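PDB 1F2E: glutathione S-transferase from Sphingomonas paucimobilis, which binds glutathione and, as a member of the glutathione S-transferase superfamily, probably transfers it to electrophilic substrates. Local coordinates for residues Ile69-Ala74 with Leu89-Leu94; Ile156-Met161 with Gly179-Lys184; Lys138-Ala141 with His145-Gly148. One frame throughout, in Å; residues are numbered along the deposited sequence.

In the fold
The chain first builds the thioredoxin-like domain, whose helix 66-75 ends it, then crosses a linker to helix 89-113; contact 1 closes that linker and joins the two domains of the subunit. Contact 3 comes next, closing a short loop in which the chain leaves helix 119-141 and doubles back on its last turn. Contact 2 closes last, bringing helix 176-185 against helix 153-161. The three closures follow one another in series, without nesting or crossing. In space they still meet: Leu140 and Tyr146 of contact 3 pack on Leu158 and Tyr181 of contact 2, Leu94 reaches Ala147, and Leu70 touches Tyr157.

Contact 1. Residues Ile69-Ala74 with Leu89-Leu94; sequences ILLYIA and LDRYRL
The interface between the thioredoxin-like domain and the all-helical domain is bridged here by helix 66-75 and the first turns of helix 89-113. Leu71 carries the contact for the first helix: its CB points toward the second helix, and CG, anti to the backbone N (chi1 -165°), brings the branch up to Arg91. Arg91 comes from the opposite direction on a chain extended from CG to NE. CD1 of Leu71 lies over one face of the Arg91 guanidinium, 3.4 Å above its plane and displaced toward the rim, an apolar cover that suits the flat face of an arginine. Leu71 CD1 also touches Leu94 CD2 at 3.9 Å, so one leucine serves a charged and an apolar neighbour. The charge of Arg91 is met by a salt bridge from NH2 to Asp75, while Leu71 also packs on Leu95 of the second subunit. An alanine in place of this leucine would lose both methyls and is likely to leave the guanidinium face without its cover, Arg91 freer to turn and a gap beside Leu94. Within helix 89-113, Arg93 NH1 makes a salt bridge to Asp90 OD1 at 2.9 Å, and Arg93 NE pairs with Glu61 of the second subunit. Such packing of the last helix of the thioredoxin-like domain against the first of the helical domain, close to the subunit interface, is characteristic of the glutathione S-transferase fold.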
loop_
_atom_site.group_PDB
_atom_site.type_symbol
_atom_site.label_atom_id
_atom_site.label_comp_id
_atom_site.label_asym_id
_atom_site.label_seq_id
_atom_site.Cartn_x
_atom_site.Cartn_y
_atom_site.Cartn_z
ATOM N N ILE A 69 5.086 -7.592 -5.192
ATOM C CA ILE A 69 5.972 -8.741 -5.160
ATOM C C ILE A 69 5.233 -9.991 -4.692
ATOM O O ILE A 69 5.338 -11.046 -5.308
ATOM C CB ILE A 69 7.173 -8.489 -4.221
ATOM C CG1 ILE A 69 8.001 -7.314 -4.744
ATOM C CG2 ILE A 69 8.038 -9.752 -4.124
ATOM C CD1 ILE A 69 9.237 -7.007 -3.905
ATOM N N LEU A 70 4.484 -9.868 -3.601
ATOM C CA LEU A 70 3.735 -11.002 -3.067
ATOM C C LEU A 70 2.725 -11.535 -4.076
ATOM O O LEU A 70 2.596 -12.751 -4.265
ATOM C CB LEU A 70 3.017 -10.603 -1.769
ATOM C CG LEU A 70 3.918 -10.412 -0.541
ATOM C CD1 LEU A 70 3.138 -9.760 0.616
ATOM C CD2 LEU A 70 4.467 -11.784 -0.126
ATOM N N LEU A 71 2.000 -10.628 -4.720
ATOM C CA LEU A 71 1.004 -11.038 -5.703
ATOM C C LEU A 71 1.690 -11.744 -6.874
ATOM O O LEU A 71 1.223 -12.783 -7.352
ATOM C CB LEU A 71 0.224 -9.822 -6.201
ATOM C CG LEU A 71 -1.055 -10.195 -6.943
ATOM C CD1 LEU A 71 -2.034 -10.844 -5.955
ATOM C CD2 LEU A 71 -1.671 -8.954 -7.586
ATOM N N TYR A 72 2.804 -11.181 -7.332
ATOM C CA TYR A 72 3.554 -11.769 -8.432
ATOM C C TYR A 72 4.023 -13.186 -8.080
ATOM O O TYR A 72 3.905 -14.110 -8.887
ATOM C CB TYR A 72 4.766 -10.897 -8.773
ATOM C CG TYR A 72 5.616 -11.455 -9.895
ATOM C CD1 TYR A 72 6.586 -12.424 -9.644
ATOM C CD2 TYR A 72 5.400 -11.063 -11.219
ATOM C CE1 TYR A 72 7.319 -12.998 -10.683
ATOM C CE2 TYR A 72 6.127 -11.633 -12.270
ATOM C CZ TYR A 72 7.086 -12.602 -11.992
ATOM O OH TYR A 72 7.807 -13.189 -13.021
ATOM N N ILE A 73 4.567 -13.352 -6.880
ATOM C CA ILE A 73 5.048 -14.654 -6.448
ATOM C C ILE A 73 3.919 -15.693 -6.483
ATOM O O ILE A 73 4.099 -16.800 -6.984
ATOM C CB ILE A 73 5.647 -14.566 -5.034
ATOM C CG1 ILE A 73 6.907 -13.688 -5.072
ATOM C CG2 ILE A 73 5.955 -15.970 -4.495
ATOM C CD1 ILE A 73 7.542 -13.421 -3.701
ATOM N N ALA A 74 2.751 -15.327 -5.969
ATOM C CA ALA A 74 1.620 -16.250 -5.964
ATOM C C ALA A 74 1.141 -16.609 -7.376
ATOM O O ALA A 74 0.864 -17.778 -7.664
ATOM C CB ALA A 74 0.462 -15.660 -5.150
ATOM N N LEU A 89 -13.685 -11.281 -7.853
ATOM C CA LEU A 89 -13.897 -10.191 -6.919
ATOM C C LEU A 89 -12.967 -10.413 -5.731
ATOM O O LEU A 89 -12.409 -9.465 -5.168
ATOM C CB LEU A 89 -15.348 -10.199 -6.440
ATOM C CG LEU A 89 -15.994 -8.925 -5.886
ATOM C CD1 LEU A 89 -17.241 -9.346 -5.107
ATOM C CD2 LEU A 89 -15.047 -8.157 -4.983
ATOM N N ASP A 90 -12.804 -11.682 -5.369
ATOM C CA ASP A 90 -11.965 -12.065 -4.244
ATOM C C ASP A 90 -10.534 -11.559 -4.369
ATOM O O ASP A 90 -9.833 -11.434 -3.374
ATOM C CB ASP A 90 -11.971 -13.591 -4.082
ATOM C CG ASP A 90 -11.422 -14.036 -2.738
ATOM O OD1 ASP A 90 -11.809 -13.435 -1.715
ATOM O OD2 ASP A 90 -10.614 -14.993 -2.696
ATOM N N ARG A 91 -10.099 -11.258 -5.587
ATOM C CA ARG A 91 -8.740 -10.766 -5.789
ATOM C C ARG A 91 -8.592 -9.352 -5.246
ATOM O O ARG A 91 -7.536 -8.981 -4.718
ATOM C CB ARG A 91 -8.369 -10.786 -7.274
ATOM C CG ARG A 91 -6.877 -10.593 -7.523
ATOM C CD ARG A 91 -6.528 -10.833 -8.977
ATOM N NE ARG A 91 -5.123 -10.558 -9.259
ATOM C CZ ARG A 91 -4.126 -11.418 -9.076
ATOM N NH1 ARG A 91 -4.359 -12.638 -8.607
ATOM N NH2 ARG A 91 -2.886 -11.052 -9.374
ATOM N N TYR A 92 -9.651 -8.563 -5.376
ATOM C CA TYR A 92 -9.627 -7.196 -4.887
ATOM C C TYR A 92 -9.651 -7.206 -3.367
ATOM O O TYR A 92 -9.022 -6.357 -2.726
ATOM C CB TYR A 92 -10.808 -6.405 -5.467
ATOM C CG TYR A 92 -10.790 -6.410 -6.983
ATOM C CD1 TYR A 92 -11.526 -7.349 -7.704
ATOM C CD2 TYR A 92 -9.956 -5.538 -7.694
ATOM C CE1 TYR A 92 -11.433 -7.429 -9.092
ATOM C CE2 TYR A 92 -9.854 -5.612 -9.084
ATOM C CZ TYR A 92 -10.595 -6.563 -9.773
ATOM O OH TYR A 92 -10.485 -6.664 -11.140
ATOM N N ARG A 93 -10.360 -8.173 -2.789
ATOM C CA ARG A 93 -10.398 -8.288 -1.333
ATOM C C ARG A 93 -8.960 -8.527 -0.881
ATOM O O ARG A 93 -8.514 -7.957 0.104
ATOM C CB ARG A 93 -11.258 -9.472 -0.880
ATOM C CG ARG A 93 -12.695 -9.425 -1.350
ATOM C CD ARG A 93 -13.517 -10.540 -0.716
ATOM N NE ARG A 93 -14.861 -10.585 -1.286
ATOM C CZ ARG A 93 -15.300 -11.536 -2.102
ATOM N NH1 ARG A 93 -14.502 -12.540 -2.449
ATOM N NH2 ARG A 93 -16.532 -11.472 -2.586
ATOM N N LEU A 94 -8.237 -9.375 -1.606
ATOM C CA LEU A 94 -6.850 -9.651 -1.253
ATOM C C LEU A 94 -6.010 -8.386 -1.387
ATOM O O LEU A 94 -5.227 -8.054 -0.498
ATOM C CB LEU A 94 -6.251 -10.737 -2.155
ATOM C CG LEU A 94 -4.748 -10.952 -1.949
ATOM C CD1 LEU A 94 -4.483 -11.367 -0.489
ATOM C CD2 LEU A 94 -4.236 -12.027 -2.902
#

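Contact 2. Residues Ile156-Met161 with Gly179-Lys184; sequences IYLYVM and GAYAGK
Leu158 and Tyr159 meet Tyr181 and Ala182 where helix 153-161 faces helix 176-185. Earlier in the first segment, Ile156 and Tyr157 point away from the second; Tyr157 belongs to the glutathione pocket and touches the bound ligand. Leu158 turns toward helix 176-185, and its CD2 lies 3.7 Å from Tyr181 CE2, the branched side chain crossing the tyrosine at a slant. The tyrosine suits this spot because its ring gives apolar carbon to the leucine while its OH reaches past to hydrogen-bond Asp155, just before the segment. Tyr159 follows. Its CG is anti to the backbone N (chi1 168°), which swings the ring across to Ala182, with CD1 at 3.9 Å from Ala182 CB and CE1 at 3.4 Å from Ala182 O. A tyrosine suits the place because its long flat ring spans to the small alanine and covers its methyl. That small methyl lets the backbones approach to 5.8 Å between the CA atoms of Tyr159 and Ala182. Val160 and Met161 face other partners, Val160 on helix 12-21 and Met161 on helix 89-113. Helix 153-161 therefore lies amid helices of both domains, with helix 176-185 on one flank and Leu136 and Leu140 of helix 119-141 closing over Leu158.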
loop_
_atom_site.group_PDB
_atom_site.type_symbol
_atom_site.label_atom_id
_atom_site.label_comp_id
_atom_site.label_asym_id
_atom_site.label_seq_id
_atom_site.Cartn_x
_atom_site.Cartn_y
_atom_site.Cartn_z
ATOM N N ILE A 156 0.695 -14.559 5.140
ATOM C CA ILE A 156 2.144 -14.565 5.302
ATOM C C ILE A 156 2.610 -13.156 5.661
ATOM O O ILE A 156 3.418 -12.967 6.571
ATOM C CB ILE A 156 2.849 -15.004 4.004
ATOM C CG1 ILE A 156 2.375 -16.406 3.607
ATOM C CG2 ILE A 156 4.356 -14.970 4.196
ATOM C CD1 ILE A 156 2.993 -16.935 2.328
ATOM N N TYR A 157 2.085 -12.173 4.935
ATOM C CA TYR A 157 2.413 -10.763 5.145
ATOM C C TYR A 157 2.054 -10.343 6.584
ATOM O O TYR A 157 2.879 -9.750 7.299
ATOM C CB TYR A 157 1.643 -9.929 4.118
ATOM C CG TYR A 157 2.126 -8.510 3.876
ATOM C CD1 TYR A 157 3.403 -8.096 4.248
ATOM C CD2 TYR A 157 1.303 -7.595 3.219
ATOM C CE1 TYR A 157 3.853 -6.803 3.968
ATOM C CE2 TYR A 157 1.731 -6.307 2.936
ATOM C CZ TYR A 157 2.997 -5.911 3.310
ATOM O OH TYR A 157 3.386 -4.624 3.032
ATOM N N LEU A 158 0.842 -10.669 7.025
ATOM C CA LEU A 158 0.431 -10.309 8.390
ATOM C C LEU A 158 1.248 -11.062 9.446
ATOM O O LEU A 158 1.691 -10.483 10.439
ATOM C CB LEU A 158 -1.067 -10.597 8.601
ATOM C CG LEU A 158 -1.645 -10.417 10.014
ATOM C CD1 LEU A 158 -1.354 -8.993 10.551
ATOM C CD2 LEU A 158 -3.155 -10.689 9.969
ATOM N N TYR A 159 1.436 -12.358 9.227
ATOM C CA TYR A 159 2.191 -13.190 10.154
ATOM C C TYR A 159 3.557 -12.573 10.452
ATOM O O TYR A 159 3.960 -12.464 11.601
ATOM C CB TYR A 159 2.386 -14.581 9.560
ATOM C CG TYR A 159 3.394 -15.397 10.311
ATOM C CD1 TYR A 159 3.067 -16.005 11.517
ATOM C CD2 TYR A 159 4.690 -15.535 9.832
ATOM C CE1 TYR A 159 4.011 -16.733 12.232
ATOM C CE2 TYR A 159 5.642 -16.261 10.537
ATOM C CZ TYR A 159 5.295 -16.856 11.735
ATOM O OH TYR A 159 6.244 -17.556 12.440
ATOM N N VAL A 160 4.270 -12.176 9.405
ATOM C CA VAL A 160 5.581 -11.561 9.583
ATOM C C VAL A 160 5.515 -10.316 10.481
ATOM O O VAL A 160 6.361 -10.118 11.352
ATOM C CB VAL A 160 6.182 -11.165 8.225
ATOM C CG1 VAL A 160 7.431 -10.314 8.432
ATOM C CG2 VAL A 160 6.521 -12.419 7.433
ATOM N N MET A 161 4.498 -9.488 10.271
ATOM C CA MET A 161 4.339 -8.268 11.049
ATOM C C MET A 161 3.953 -8.568 12.488
ATOM O O MET A 161 4.281 -7.811 13.396
ATOM C CB MET A 161 3.294 -7.363 10.390
ATOM C CG MET A 161 3.727 -6.845 9.015
ATOM S SD MET A 161 2.634 -5.565 8.325
ATOM C CE MET A 161 3.141 -5.578 6.662
ATOM N N GLY A 179 -2.423 -14.625 18.538
ATOM C CA GLY A 179 -1.452 -15.611 18.994
ATOM C C GLY A 179 -1.726 -16.987 18.406
ATOM O O GLY A 179 -0.820 -17.636 17.879
ATOM N N ALA A 180 -2.977 -17.431 18.486
ATOM C CA ALA A 180 -3.372 -18.732 17.947
ATOM C C ALA A 180 -3.167 -18.746 16.426
ATOM O O ALA A 180 -2.674 -19.722 15.854
ATOM C CB ALA A 180 -4.839 -19.019 18.289
ATOM N N TYR A 181 -3.530 -17.635 15.793
ATOM C CA TYR A 181 -3.405 -17.455 14.354
ATOM C C TYR A 181 -1.948 -17.609 13.898
ATOM O O TYR A 181 -1.656 -18.343 12.953
ATOM C CB TYR A 181 -3.952 -16.062 14.004
ATOM C CG TYR A 181 -3.696 -15.574 12.595
ATOM C CD1 TYR A 181 -4.483 -16.005 11.524
ATOM C CD2 TYR A 181 -2.670 -14.662 12.335
ATOM C CE1 TYR A 181 -4.250 -15.535 10.231
ATOM C CE2 TYR A 181 -2.431 -14.187 11.047
ATOM C CZ TYR A 181 -3.219 -14.624 10.002
ATOM O OH TYR A 181 -2.966 -14.158 8.728
ATOM N N ALA A 182 -1.029 -16.930 14.580
ATOM C CA ALA A 182 0.389 -16.987 14.221
ATOM C C ALA A 182 1.010 -18.328 14.571
ATOM O O ALA A 182 1.897 -18.817 13.864
ATOM C CB ALA A 182 1.150 -15.869 14.919
ATOM N N GLY A 183 0.542 -18.916 15.666
ATOM C CA GLY A 183 1.054 -20.201 16.102
ATOM C C GLY A 183 0.890 -21.292 15.059
ATOM O O GLY A 183 1.775 -22.137 14.919
ATOM N N LYS A 184 -0.234 -21.290 14.338
ATOM C CA LYS A 184 -0.470 -22.294 13.297
ATOM C C LYS A 184 0.452 -22.064 12.108
ATOM O O LYS A 184 1.092 -23.000 11.621
ATOM C CB LYS A 184 -1.911 -22.253 12.782
ATOM C CG LYS A 184 -2.967 -22.734 13.752
ATOM C CD LYS A 184 -4.341 -22.809 13.076
ATOM C CE LYS A 184 -4.473 -24.036 12.180
ATOM N NZ LYS A 184 -3.442 -24.090 11.100
#

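Contact 3. Residues Lys138-Ala141 with His145-Gly148; sequences KELA and HYAG
Glu139 and Leu140, on the last turns of helix 119-141, receive Tyr146 as the chain folds back after that helix. OE2 of Glu139 approaches the tyrosine ring obliquely, 3.2 Å from Tyr146 CE1, with the carboxylate and ring planes only 18° apart. No direct hydrogen bond joins the two side chains. One water links them instead, donating to Glu139 OE1 at 2.7 Å and lying 2.6 Å from Tyr146 OH. Leu140 supplies the apolar half: its CD2 rests against the backbone at 3.7 Å from Tyr146 N and 3.8 Å from His145 C, and is 4.3 Å from Tyr146 CB. Its CG stands anti to the carbonyl carbon (chi1 -79°), leaving the branch beside the peptide that enters Tyr146. A leucine suits the place because its methyl packs on a peptide whose N-H is already bonded to Asp155.

A second shell fixes these groups. Glu139 OE2 forms a salt bridge with Arg143 in the intervening turn, and the nearby positive charge would be expected to favour an ionised carboxylate. Tyr146 OH has two polar partners, the water and NH2 of Arg97 on helix 89-113. Tyrosine serves both needs, since its buried ring packs on Phe100, Leu101 and Leu158 while the hydroxyl finds polar partners. The chain leaving helix 119-141 thus turns back beside that helix while Tyr146 sets its ring among helices 89-113, 153-161 and 176-185, as part of the all-helical C-terminal domain of a glutathione S-transferase.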
loop_
_atom_site.group_PDB
_atom_site.type_symbol
_atom_site.label_atom_id
_atom_site.label_comp_id
_atom_site.label_asym_id
_atom_site.label_seq_id
_atom_site.Cartn_x
_atom_site.Cartn_y
_atom_site.Cartn_z
ATOM N N LYS A 138 -9.777 -8.915 17.010
ATOM C CA LYS A 138 -11.231 -8.998 16.965
ATOM C C LYS A 138 -11.640 -9.566 15.606
ATOM O O LYS A 138 -12.536 -10.403 15.500
ATOM C CB LYS A 138 -11.810 -7.590 17.142
ATOM C CG LYS A 138 -13.320 -7.478 17.072
ATOM C CD LYS A 138 -13.725 -6.006 17.174
ATOM C CE LYS A 138 -15.235 -5.821 17.162
ATOM N NZ LYS A 138 -15.613 -4.379 17.219
ATOM N N GLU A 139 -10.953 -9.105 14.569
ATOM C CA GLU A 139 -11.220 -9.535 13.208
ATOM C C GLU A 139 -10.868 -11.005 12.969
ATOM O O GLU A 139 -11.659 -11.753 12.394
ATOM C CB GLU A 139 -10.440 -8.642 12.237
ATOM C CG GLU A 139 -10.968 -8.636 10.831
ATOM C CD GLU A 139 -10.209 -7.678 9.929
ATOM O OE1 GLU A 139 -10.048 -6.501 10.311
ATOM O OE2 GLU A 139 -9.777 -8.096 8.836
ATOM N N LEU A 140 -9.688 -11.429 13.411
ATOM C CA LEU A 140 -9.286 -12.814 13.191
ATOM C C LEU A 140 -9.857 -13.802 14.195
ATOM O O LEU A 140 -9.644 -15.008 14.075
ATOM C CB LEU A 140 -7.761 -12.926 13.142
ATOM C CG LEU A 140 -7.155 -12.507 11.794
ATOM C CD1 LEU A 140 -5.640 -12.423 11.893
ATOM C CD2 LEU A 140 -7.567 -13.516 10.725
ATOM N N ALA A 141 -10.578 -13.299 15.191
ATOM C CA ALA A 141 -11.191 -14.182 16.171
ATOM C C ALA A 141 -12.405 -14.798 15.478
ATOM O O ALA A 141 -12.837 -15.900 15.819
ATOM C CB ALA A 141 -11.626 -13.393 17.403
ATOM N N HIS A 145 -8.677 -17.202 8.192
ATOM C CA HIS A 145 -7.665 -16.501 7.416
ATOM C C HIS A 145 -7.965 -15.020 7.281
ATOM O O HIS A 145 -9.120 -14.604 7.320
ATOM C CB HIS A 145 -7.570 -17.162 6.051
ATOM C CG HIS A 145 -7.415 -18.647 6.131
ATOM N ND1 HIS A 145 -6.210 -19.256 6.409
ATOM C CD2 HIS A 145 -8.325 -19.642 6.037
ATOM C CE1 HIS A 145 -6.385 -20.563 6.483
ATOM N NE2 HIS A 145 -7.661 -20.824 6.261
ATOM N N TYR A 146 -6.916 -14.226 7.113
ATOM C CA TYR A 146 -7.069 -12.784 7.019
ATOM C C TYR A 146 -7.796 -12.284 5.775
ATOM O O TYR A 146 -8.625 -11.381 5.857
ATOM C CB TYR A 146 -5.696 -12.112 7.117
ATOM C CG TYR A 146 -5.775 -10.611 7.266
ATOM C CD1 TYR A 146 -6.592 -10.033 8.241
ATOM C CD2 TYR A 146 -5.006 -9.767 6.466
ATOM C CE1 TYR A 146 -6.639 -8.655 8.419
ATOM C CE2 TYR A 146 -5.043 -8.382 6.639
ATOM C CZ TYR A 146 -5.861 -7.838 7.617
ATOM O OH TYR A 146 -5.889 -6.477 7.811
ATOM N N ALA A 147 -7.469 -12.862 4.624
ATOM C CA ALA A 147 -8.095 -12.465 3.370
ATOM C C ALA A 147 -8.775 -13.659 2.718
ATOM O O ALA A 147 -8.124 -14.639 2.341
ATOM C CB ALA A 147 -7.051 -11.889 2.423
ATOM N N GLY A 148 -10.087 -13.587 2.582
ATOM C CA GLY A 148 -10.783 -14.689 1.954
ATOM C C GLY A 148 -11.024 -15.870 2.869
ATOM O O GLY A 148 -11.221 -15.709 4.072
HETATM O O HOH W 1 -7.905 -5.376 9.016
#